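PDB 1HQZ: actin-binding protein from Saccharomyces cerevisiae, which binds actin filaments, probably through this N-terminal cofilin-homology domain, and recruits the ARP2/3 complex to filament sides, regulating its actin assembly. Local coordinates for residues 32-46 and 55-69. Sequence-based numbering, arbitrary orientation.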
ATOM      1  N   TRP A  32       5.789   3.315   6.301  1.00 30.52           N
ATOM      2  CA  TRP A  32       4.621   2.993   5.506  1.00 29.29           C
ATOM      3  C   TRP A  32       4.129   4.211   4.745  1.00 28.36           C
ATOM      4  O   TRP A  32       4.433   5.354   5.102  1.00 29.89           O
ATOM      5  CB  TRP A  32       3.495   2.397   6.364  1.00 29.21           C
ATOM      6  CG  TRP A  32       2.943   3.274   7.445  1.00 27.45           C
ATOM      7  CD1 TRP A  32       3.231   3.216   8.778  1.00 26.82           C
ATOM      8  CD2 TRP A  32       1.921   4.266   7.299  1.00 28.10           C
ATOM      9  NE1 TRP A  32       2.442   4.096   9.474  1.00 26.76           N
ATOM     10  CE2 TRP A  32       1.628   4.755   8.592  1.00 28.48           C
ATOM     11  CE3 TRP A  32       1.222   4.786   6.198  1.00 28.66           C
ATOM     12  CZ2 TRP A  32       0.662   5.743   8.818  1.00 28.88           C
ATOM     13  CZ3 TRP A  32       0.267   5.760   6.419  1.00 28.43           C
ATOM     14  CH2 TRP A  32      -0.008   6.230   7.726  1.00 29.70           C
ATOM     15  N   LEU A  33       3.369   3.950   3.690  1.00 28.44           N
ATOM     16  CA  LEU A  33       2.840   4.987   2.811  1.00 28.21           C
ATOM     17  C   LEU A  33       1.516   4.539   2.207  1.00 27.26           C
ATOM     18  O   LEU A  33       1.335   3.360   1.904  1.00 26.47           O
ATOM     19  CB  LEU A  33       3.823   5.234   1.650  1.00 27.50           C
ATOM     20  CG  LEU A  33       3.256   5.813   0.337  1.00 28.46           C
ATOM     21  CD1 LEU A  33       2.899   7.288   0.525  1.00 25.75           C
ATOM     22  CD2 LEU A  33       4.301   5.656  -0.787  1.00 27.29           C
ATOM     23  N   ILE A  34       0.599   5.481   2.041  1.00 25.15           N
ATOM     24  CA  ILE A  34      -0.675   5.189   1.405  1.00 26.19           C
ATOM     25  C   ILE A  34      -0.828   6.222   0.299  1.00 27.62           C
ATOM     26  O   ILE A  34      -0.715   7.430   0.557  1.00 25.97           O
ATOM     27  CB  ILE A  34      -1.882   5.351   2.363  1.00 28.29           C
ATOM     28  CG1 ILE A  34      -1.882   4.226   3.410  1.00 29.96           C
ATOM     29  CG2 ILE A  34      -3.189   5.338   1.555  1.00 24.06           C
ATOM     30  CD1 ILE A  34      -3.092   4.250   4.363  1.00 27.11           C
ATOM     31  N   ILE A  35      -1.039   5.766  -0.929  1.00 27.89           N
ATOM     32  CA  ILE A  35      -1.245   6.712  -2.023  1.00 28.81           C
ATOM     33  C   ILE A  35      -2.721   6.707  -2.400  1.00 31.09           C
ATOM     34  O   ILE A  35      -3.344   5.650  -2.510  1.00 31.24           O
ATOM     35  CB  ILE A  35      -0.389   6.378  -3.273  1.00 29.76           C
ATOM     36  CG1 ILE A  35      -0.774   5.006  -3.825  1.00 26.12           C
ATOM     37  CG2 ILE A  35       1.096   6.465  -2.922  1.00 28.88           C
ATOM     38  CD1 ILE A  35      -0.092   4.670  -5.124  1.00 28.45           C
ATOM     39  N   SER A  36      -3.270   7.899  -2.606  1.00 35.12           N
ATOM     40  CA  SER A  36      -4.678   8.065  -2.932  1.00 37.53           C
ATOM     41  C   SER A  36      -4.839   9.044  -4.104  1.00 39.90           C
ATOM     42  O   SER A  36      -3.969   9.884  -4.354  1.00 42.10           O
ATOM     43  CB  SER A  36      -5.411   8.579  -1.685  1.00 35.56           C
ATOM     44  OG  SER A  36      -6.817   8.586  -1.857  1.00 36.67           O
ATOM     45  N   PRO A  37      -5.962   8.955  -4.833  1.00 41.96           N
ATOM     46  CA  PRO A  37      -6.194   9.843  -5.977  1.00 44.02           C
ATOM     47  C   PRO A  37      -6.699  11.229  -5.582  1.00 46.27           C
ATOM     48  O   PRO A  37      -7.597  11.349  -4.741  1.00 46.93           O
ATOM     49  CB  PRO A  37      -7.214   9.063  -6.794  1.00 44.21           C
ATOM     50  CG  PRO A  37      -8.082   8.479  -5.711  1.00 43.04           C
ATOM     51  CD  PRO A  37      -7.074   7.998  -4.676  1.00 41.95           C
ATOM     52  N   ASN A  38      -6.122  12.272  -6.183  1.00 47.84           N
ATOM     53  CA  ASN A  38      -6.546  13.642  -5.884  1.00 49.97           C
ATOM     54  C   ASN A  38      -7.778  14.025  -6.700  1.00 51.53           C
ATOM     55  O   ASN A  38      -8.360  13.192  -7.397  1.00 50.90           O
ATOM     56  CB  ASN A  38      -5.417  14.653  -6.154  1.00 48.18           C
ATOM     57  CG  ASN A  38      -4.940  14.645  -7.598  1.00 49.15           C
ATOM     58  OD1 ASN A  38      -5.723  14.441  -8.531  1.00 45.19           O
ATOM     59  ND2 ASN A  38      -3.643  14.891  -7.789  1.00 48.42           N
ATOM     60  N   ALA A  39      -8.176  15.289  -6.610  1.00 53.07           N
ATOM     61  CA  ALA A  39      -9.344  15.771  -7.339  1.00 55.68           C
ATOM     62  C   ALA A  39      -9.250  15.480  -8.837  1.00 56.36           C
ATOM     63  O   ALA A  39     -10.261  15.224  -9.492  1.00 57.44           O
ATOM     64  CB  ALA A  39      -9.522  17.270  -7.106  1.00 55.99           C
ATOM     65  N   LYS A  40      -8.037  15.509  -9.375  1.00 57.18           N
ATOM     66  CA  LYS A  40      -7.832  15.255 -10.795  1.00 57.86           C
ATOM     67  C   LYS A  40      -7.583  13.784 -11.097  1.00 57.09           C
ATOM     68  O   LYS A  40      -7.085  13.444 -12.172  1.00 56.63           O
ATOM     69  CB  LYS A  40      -6.648  16.077 -11.308  1.00 60.55           C
ATOM     70  CG  LYS A  40      -6.777  17.576 -11.074  1.00 63.56           C
ATOM     71  CD  LYS A  40      -5.589  18.330 -11.662  1.00 66.02           C
ATOM     72  CE  LYS A  40      -5.766  19.836 -11.537  1.00 67.45           C
ATOM     73  NZ  LYS A  40      -4.657  20.577 -12.210  1.00 68.46           N
ATOM     74  N   LYS A  41      -7.927  12.918 -10.147  1.00 57.31           N
ATOM     75  CA  LYS A  41      -7.742  11.470 -10.289  1.00 56.94           C
ATOM     76  C   LYS A  41      -6.283  11.057 -10.426  1.00 55.28           C
ATOM     77  O   LYS A  41      -5.977  10.002 -10.976  1.00 55.63           O
ATOM     78  CB  LYS A  41      -8.529  10.935 -11.487  1.00 57.95           C
ATOM     79  CG  LYS A  41     -10.027  11.054 -11.338  1.00 59.00           C
ATOM     80  CD  LYS A  41     -10.728  10.556 -12.577  1.00 61.54           C
ATOM     81  CE  LYS A  41     -12.218  10.841 -12.516  1.00 62.95           C
ATOM     82  NZ  LYS A  41     -12.881  10.497 -13.809  1.00 65.06           N
ATOM     83  N   GLU A  42      -5.384  11.895  -9.925  1.00 55.00           N
ATOM     84  CA  GLU A  42      -3.956  11.601  -9.976  1.00 54.59           C
ATOM     85  C   GLU A  42      -3.546  11.041  -8.606  1.00 51.64           C
ATOM     86  O   GLU A  42      -3.925  11.587  -7.569  1.00 49.81           O
ATOM     87  CB  GLU A  42      -3.165  12.878 -10.274  1.00 57.89           C
ATOM     88  CG  GLU A  42      -3.693  13.677 -11.460  1.00 61.93           C
ATOM     89  CD  GLU A  42      -2.933  14.979 -11.683  1.00 64.35           C
ATOM     90  OE1 GLU A  42      -2.818  15.782 -10.728  1.00 64.80           O
ATOM     91  OE2 GLU A  42      -2.457  15.201 -12.817  1.00 65.57           O
ATOM     92  N   TYR A  43      -2.791   9.948  -8.596  1.00 48.02           N
ATOM     93  CA  TYR A  43      -2.365   9.375  -7.331  1.00 45.91           C
ATOM     94  C   TYR A  43      -1.123  10.043  -6.775  1.00 45.70           C
ATOM     95  O   TYR A  43      -0.146  10.266  -7.491  1.00 45.46           O
ATOM     96  CB  TYR A  43      -2.111   7.874  -7.461  1.00 44.70           C
ATOM     97  CG  TYR A  43      -3.363   7.045  -7.327  1.00 42.52           C
ATOM     98  CD1 TYR A  43      -4.260   6.923  -8.387  1.00 40.70           C
ATOM     99  CD2 TYR A  43      -3.668   6.404  -6.122  1.00 41.39           C
ATOM    100  CE1 TYR A  43      -5.437   6.182  -8.257  1.00 40.88           C
ATOM    101  CE2 TYR A  43      -4.839   5.662  -5.976  1.00 40.30           C
ATOM    102  CZ  TYR A  43      -5.720   5.555  -7.047  1.00 41.67           C
ATOM    103  OH  TYR A  43      -6.880   4.825  -6.912  1.00 39.61           O
ATOM    104  N   GLU A  44      -1.174  10.361  -5.488  1.00 44.85           N
ATOM    105  CA  GLU A  44      -0.050  10.979  -4.805  1.00 45.65           C
ATOM    106  C   GLU A  44      -0.053  10.531  -3.345  1.00 43.20           C
ATOM    107  O   GLU A  44      -1.046   9.991  -2.855  1.00 42.34           O
ATOM    108  CB  GLU A  44      -0.151  12.503  -4.897  1.00 48.66           C
ATOM    109  CG  GLU A  44      -1.418  13.084  -4.309  1.00 53.33           C
ATOM    110  CD  GLU A  44      -1.550  14.570  -4.594  1.00 57.06           C
ATOM    111  OE1 GLU A  44      -2.512  15.199  -4.095  1.00 58.15           O
ATOM    112  OE2 GLU A  44      -0.688  15.106  -5.323  1.00 57.45           O
ATOM    113  N   PRO A  45       1.064  10.738  -2.635  1.00 41.73           N
ATOM    114  CA  PRO A  45       1.137  10.337  -1.228  1.00 41.67           C
ATOM    115  C   PRO A  45       0.051  11.019  -0.420  1.00 41.09           C
ATOM    116  O   PRO A  45      -0.072  12.236  -0.448  1.00 42.65           O
ATOM    117  CB  PRO A  45       2.525  10.804  -0.809  1.00 41.16           C
ATOM    118  CG  PRO A  45       3.308  10.686  -2.070  1.00 42.44           C
ATOM    119  CD  PRO A  45       2.357  11.269  -3.090  1.00 41.43           C
ATOM    120  N   GLU A  46      -0.753  10.241   0.290  1.00 41.20           N
ATOM    121  CA  GLU A  46      -1.794  10.839   1.104  1.00 41.43           C
ATOM    122  C   GLU A  46      -1.313  10.921   2.534  1.00 40.10           C
ATOM    123  O   GLU A  46      -1.501  11.931   3.208  1.00 39.89           O
ATOM    124  CB  GLU A  46      -3.075  10.020   1.053  1.00 42.92           C
ATOM    125  CG  GLU A  46      -4.147  10.605   1.936  1.00 49.30           C
ATOM    126  CD  GLU A  46      -5.507  10.024   1.659  1.00 55.26           C
ATOM    127  OE1 GLU A  46      -5.898   9.034   2.327  1.00 57.31           O
ATOM    128  OE2 GLU A  46      -6.183  10.564   0.754  1.00 58.50           O
ATOM    129  N   PHE A  55      -0.971   2.549  10.162  1.00 29.92           N
ATOM    130  CA  PHE A  55      -1.130   2.271   8.739  1.00 31.00           C
ATOM    131  C   PHE A  55      -2.466   1.604   8.437  1.00 31.69           C
ATOM    132  O   PHE A  55      -3.250   2.076   7.607  1.00 31.15           O
ATOM    133  CB  PHE A  55       0.029   1.368   8.288  1.00 29.16           C
ATOM    134  CG  PHE A  55      -0.077   0.866   6.865  1.00 29.61           C
ATOM    135  CD1 PHE A  55      -0.208   1.755   5.795  1.00 28.79           C
ATOM    136  CD2 PHE A  55       0.038  -0.496   6.594  1.00 27.95           C
ATOM    137  CE1 PHE A  55      -0.212   1.289   4.477  1.00 28.31           C
ATOM    138  CE2 PHE A  55       0.032  -0.974   5.292  1.00 29.60           C
ATOM    139  CZ  PHE A  55      -0.092  -0.076   4.225  1.00 31.02           C
ATOM    140  N   LEU A  56      -2.740   0.510   9.135  1.00 34.22           N
ATOM    141  CA  LEU A  56      -3.964  -0.244   8.907  1.00 34.36           C
ATOM    142  C   LEU A  56      -5.250   0.531   9.153  1.00 34.23           C
ATOM    143  O   LEU A  56      -6.311   0.167   8.645  1.00 33.88           O
ATOM    144  CB  LEU A  56      -3.935  -1.518   9.742  1.00 34.50           C
ATOM    145  CG  LEU A  56      -2.733  -2.402   9.382  1.00 35.06           C
ATOM    146  CD1 LEU A  56      -2.652  -3.588  10.338  1.00 33.96           C
ATOM    147  CD2 LEU A  56      -2.861  -2.870   7.936  1.00 33.29           C
ATOM    148  N   GLN A  57      -5.147   1.617   9.904  1.00 35.48           N
ATOM    149  CA  GLN A  57      -6.306   2.443  10.216  1.00 36.51           C
ATOM    150  C   GLN A  57      -6.391   3.721   9.394  1.00 36.33           C
ATOM    151  O   GLN A  57      -7.223   4.583   9.672  1.00 37.42           O
ATOM    152  CB  GLN A  57      -6.255   2.849  11.675  1.00 38.27           C
ATOM    153  CG  GLN A  57      -6.278   1.707  12.650  1.00 40.44           C
ATOM    154  CD  GLN A  57      -6.316   2.230  14.054  1.00 45.29           C
ATOM    155  OE1 GLN A  57      -5.292   2.635  14.611  1.00 47.36           O
ATOM    156  NE2 GLN A  57      -7.506   2.261  14.631  1.00 49.74           N
ATOM    157  N   LEU A  58      -5.552   3.861   8.382  1.00 35.49           N
ATOM    158  CA  LEU A  58      -5.565   5.112   7.640  1.00 35.24           C
ATOM    159  C   LEU A  58      -6.109   5.072   6.233  1.00 33.40           C
ATOM    160  O   LEU A  58      -5.894   6.015   5.473  1.00 33.43           O
ATOM    161  CB  LEU A  58      -4.155   5.715   7.623  1.00 37.83           C
ATOM    162  CG  LEU A  58      -3.428   5.969   8.946  1.00 38.74           C
ATOM    163  CD1 LEU A  58      -2.858   7.385   8.928  1.00 47.24           C
ATOM    164  CD2 LEU A  58      -4.362   5.852  10.124  1.00 44.75           C
ATOM    165  N   PHE A  59      -6.812   4.002   5.877  1.00 32.01           N
ATOM    166  CA  PHE A  59      -7.383   3.910   4.538  1.00 33.14           C
ATOM    167  C   PHE A  59      -8.764   4.568   4.486  1.00 35.51           C
ATOM    168  O   PHE A  59      -9.524   4.525   5.462  1.00 33.37           O
ATOM    169  CB  PHE A  59      -7.473   2.450   4.079  1.00 29.99           C
ATOM    170  CG  PHE A  59      -6.131   1.822   3.785  1.00 29.16           C
ATOM    171  CD1 PHE A  59      -5.439   1.125   4.775  1.00 26.47           C
ATOM    172  CD2 PHE A  59      -5.548   1.952   2.518  1.00 24.36           C
ATOM    173  CE1 PHE A  59      -4.171   0.556   4.512  1.00 25.94           C
ATOM    174  CE2 PHE A  59      -4.299   1.399   2.245  1.00 25.76           C
ATOM    175  CZ  PHE A  59      -3.603   0.693   3.251  1.00 24.59           C
ATOM    176  N   ASP A  60      -9.076   5.176   3.341  1.00 35.62           N
ATOM    177  CA  ASP A  60     -10.346   5.881   3.131  1.00 38.83           C
ATOM    178  C   ASP A  60     -11.400   4.971   2.495  1.00 38.72           C
ATOM    179  O   ASP A  60     -11.231   4.523   1.365  1.00 38.87           O
ATOM    180  CB  ASP A  60     -10.106   7.092   2.224  1.00 40.00           C
ATOM    181  CG  ASP A  60     -11.230   8.113   2.292  1.00 43.58           C
ATOM    182  OD1 ASP A  60     -12.413   7.715   2.283  1.00 43.01           O
ATOM    183  OD2 ASP A  60     -10.919   9.321   2.342  1.00 45.98           O
ATOM    184  N   GLU A  61     -12.495   4.723   3.211  1.00 40.77           N
ATOM    185  CA  GLU A  61     -13.565   3.856   2.720  1.00 41.80           C
ATOM    186  C   GLU A  61     -14.309   4.342   1.478  1.00 40.16           C
ATOM    187  O   GLU A  61     -15.188   3.647   0.975  1.00 40.02           O
ATOM    188  CB  GLU A  61     -14.585   3.589   3.829  1.00 46.30           C
ATOM    189  CG  GLU A  61     -15.242   4.842   4.379  1.00 52.52           C
ATOM    190  CD  GLU A  61     -16.286   4.531   5.440  1.00 56.81           C
ATOM    191  OE1 GLU A  61     -15.941   3.868   6.448  1.00 59.15           O
ATOM    192  OE2 GLU A  61     -17.452   4.951   5.265  1.00 58.89           O
ATOM    193  N   THR A  62     -13.963   5.520   0.972  1.00 38.47           N
ATOM    194  CA  THR A  62     -14.632   6.030  -0.224  1.00 38.19           C
ATOM    195  C   THR A  62     -13.703   6.105  -1.430  1.00 37.57           C
ATOM    196  O   THR A  62     -14.098   6.571  -2.492  1.00 35.99           O
ATOM    197  CB  THR A  62     -15.229   7.452   0.013  1.00 39.61           C
ATOM    198  OG1 THR A  62     -14.172   8.381   0.299  1.00 40.77           O
ATOM    199  CG2 THR A  62     -16.228   7.430   1.174  1.00 36.60           C
ATOM    200  N   LYS A  63     -12.466   5.644  -1.267  1.00 36.40           N
ATOM    201  CA  LYS A  63     -11.498   5.705  -2.358  1.00 36.74           C
ATOM    202  C   LYS A  63     -10.679   4.440  -2.506  1.00 35.44           C
ATOM    203  O   LYS A  63     -10.442   3.719  -1.530  1.00 33.70           O
ATOM    204  CB  LYS A  63     -10.514   6.862  -2.141  1.00 36.77           C
ATOM    205  CG  LYS A  63     -11.145   8.222  -1.941  1.00 41.67           C
ATOM    206  CD  LYS A  63     -10.076   9.236  -1.564  1.00 43.67           C
ATOM    207  CE  LYS A  63     -10.682  10.567  -1.174  1.00 45.06           C
ATOM    208  NZ  LYS A  63      -9.616  11.547  -0.832  1.00 46.74           N
ATOM    209  N   VAL A  64     -10.246   4.186  -3.737  1.00 32.71           N
ATOM    210  CA  VAL A  64      -9.392   3.050  -4.034  1.00 32.66           C
ATOM    211  C   VAL A  64      -7.991   3.569  -3.743  1.00 32.91           C
ATOM    212  O   VAL A  64      -7.568   4.576  -4.308  1.00 33.51           O
ATOM    213  CB  VAL A  64      -9.479   2.655  -5.522  1.00 32.92           C
ATOM    214  CG1 VAL A  64      -8.385   1.651  -5.863  1.00 34.22           C
ATOM    215  CG2 VAL A  64     -10.828   2.075  -5.820  1.00 32.20           C
ATOM    216  N   GLN A  65      -7.268   2.899  -2.859  1.00 33.42           N
ATOM    217  CA  GLN A  65      -5.929   3.348  -2.516  1.00 32.16           C
ATOM    218  C   GLN A  65      -4.938   2.206  -2.463  1.00 32.10           C
ATOM    219  O   GLN A  65      -5.314   1.040  -2.458  1.00 36.70           O
ATOM    220  CB  GLN A  65      -5.943   4.046  -1.155  1.00 29.38           C
ATOM    221  CG  GLN A  65      -6.974   5.161  -1.030  1.00 31.06           C
ATOM    222  CD  GLN A  65      -7.096   5.670   0.392  1.00 29.95           C
ATOM    223  OE1 GLN A  65      -7.331   4.895   1.322  1.00 30.93           O
ATOM    224  NE2 GLN A  65      -6.942   6.971   0.568  1.00 32.10           N
ATOM    225  N   TYR A  66      -3.661   2.547  -2.403  1.00 31.97           N
ATOM    226  CA  TYR A  66      -2.638   1.529  -2.319  1.00 30.12           C
ATOM    227  C   TYR A  66      -1.723   1.901  -1.182  1.00 30.46           C
ATOM    228  O   TYR A  66      -1.369   3.069  -1.014  1.00 29.36           O
ATOM    229  CB  TYR A  66      -1.873   1.433  -3.641  1.00 29.23           C
ATOM    230  CG  TYR A  66      -2.805   1.199  -4.811  1.00 27.45           C
ATOM    231  CD1 TYR A  66      -3.448   2.263  -5.433  1.00 29.13           C
ATOM    232  CD2 TYR A  66      -3.126  -0.090  -5.217  1.00 29.06           C
ATOM    233  CE1 TYR A  66      -4.404   2.048  -6.430  1.00 28.76           C
ATOM    234  CE2 TYR A  66      -4.074  -0.324  -6.207  1.00 28.94           C
ATOM    235  CZ  TYR A  66      -4.713   0.754  -6.804  1.00 30.44           C
ATOM    236  OH  TYR A  66      -5.682   0.527  -7.746  1.00 28.65           O
ATOM    237  N   GLY A  67      -1.378   0.900  -0.379  1.00 30.56           N
ATOM    238  CA  GLY A  67      -0.505   1.121   0.756  1.00 28.97           C
ATOM    239  C   GLY A  67       0.756   0.295   0.613  1.00 28.70           C
ATOM    240  O   GLY A  67       0.763  -0.757  -0.038  1.00 26.19           O
ATOM    241  N   LEU A  68       1.822   0.778   1.238  1.00 28.84           N
ATOM    242  CA  LEU A  68       3.124   0.121   1.194  1.00 29.57           C
ATOM    243  C   LEU A  68       3.708   0.209   2.584  1.00 29.30           C
ATOM    244  O   LEU A  68       3.742   1.290   3.171  1.00 28.09           O
ATOM    245  CB  LEU A  68       4.038   0.865   0.214  1.00 30.17           C
ATOM    246  CG  LEU A  68       5.516   0.489   0.137  1.00 33.66           C
ATOM    247  CD1 LEU A  68       5.676  -0.817  -0.607  1.00 31.00           C
ATOM    248  CD2 LEU A  68       6.272   1.609  -0.585  1.00 34.33           C
ATOM    249  N   ALA A  69       4.161  -0.912   3.129  1.00 28.01           N
ATOM    250  CA  ALA A  69       4.740  -0.850   4.460  1.00 30.17           C
ATOM    251  C   ALA A  69       5.875  -1.829   4.657  1.00 30.12           C
ATOM    252  O   ALA A  69       5.862  -2.944   4.130  1.00 29.12           O
ATOM    253  CB  ALA A  69       3.665  -1.080   5.515  1.00 30.19           C
TER
HETATM  254  O   HOH W   1      -6.801   2.868  -8.741  1.00 31.10           O
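Trp32 slides past Phe55 in the opposite direction and crosses Leu58 at about a right angle. CB rests 3.6 Å from Ala69 CB, its antiparallel non-hydrogen-bonded partner, and also lies over the Phe55 ring as a CH-pi contact. With CG between backbone N and carbonyl carbon (chi1 62°), the indole lies along Phe55, whose CB stands 3.5 Å from the centroid of the five-membered ring, 7° off its normal. The two ring planes are oblique, at 40°. Farther out, CE3 meets Phe55 CD1 at 3.4 Å, and at the rim CH2 abuts Leu58 CD1 near the indole plane. Cutting this indole back to an alanine is likely to strip Phe55 CB and Leu58 CD1 of their apolar cover and open a gap beside them. Next along this face, Ile34 CD1 is centred over the Phe59 ring, 3.6 Å from its centroid. Beyond it, Gln65 NE2 donates in its amide plane to Ser36 OG (2.9 Å). Gln65 OE1 accepts from Asp60 N (2.7 Å), tying the loop to the strand. Antiparallel pairing, with Ile35 N 2.7 Å from Tyr66 O, joins strands 32-37 and 65-69 within the ADF-homology fold's mixed sheet; helices 12-24 and 93-110 cover the face bearing Leu33, Ile35, Tyr66 and Leu68, and segment 55-59 packs against the other.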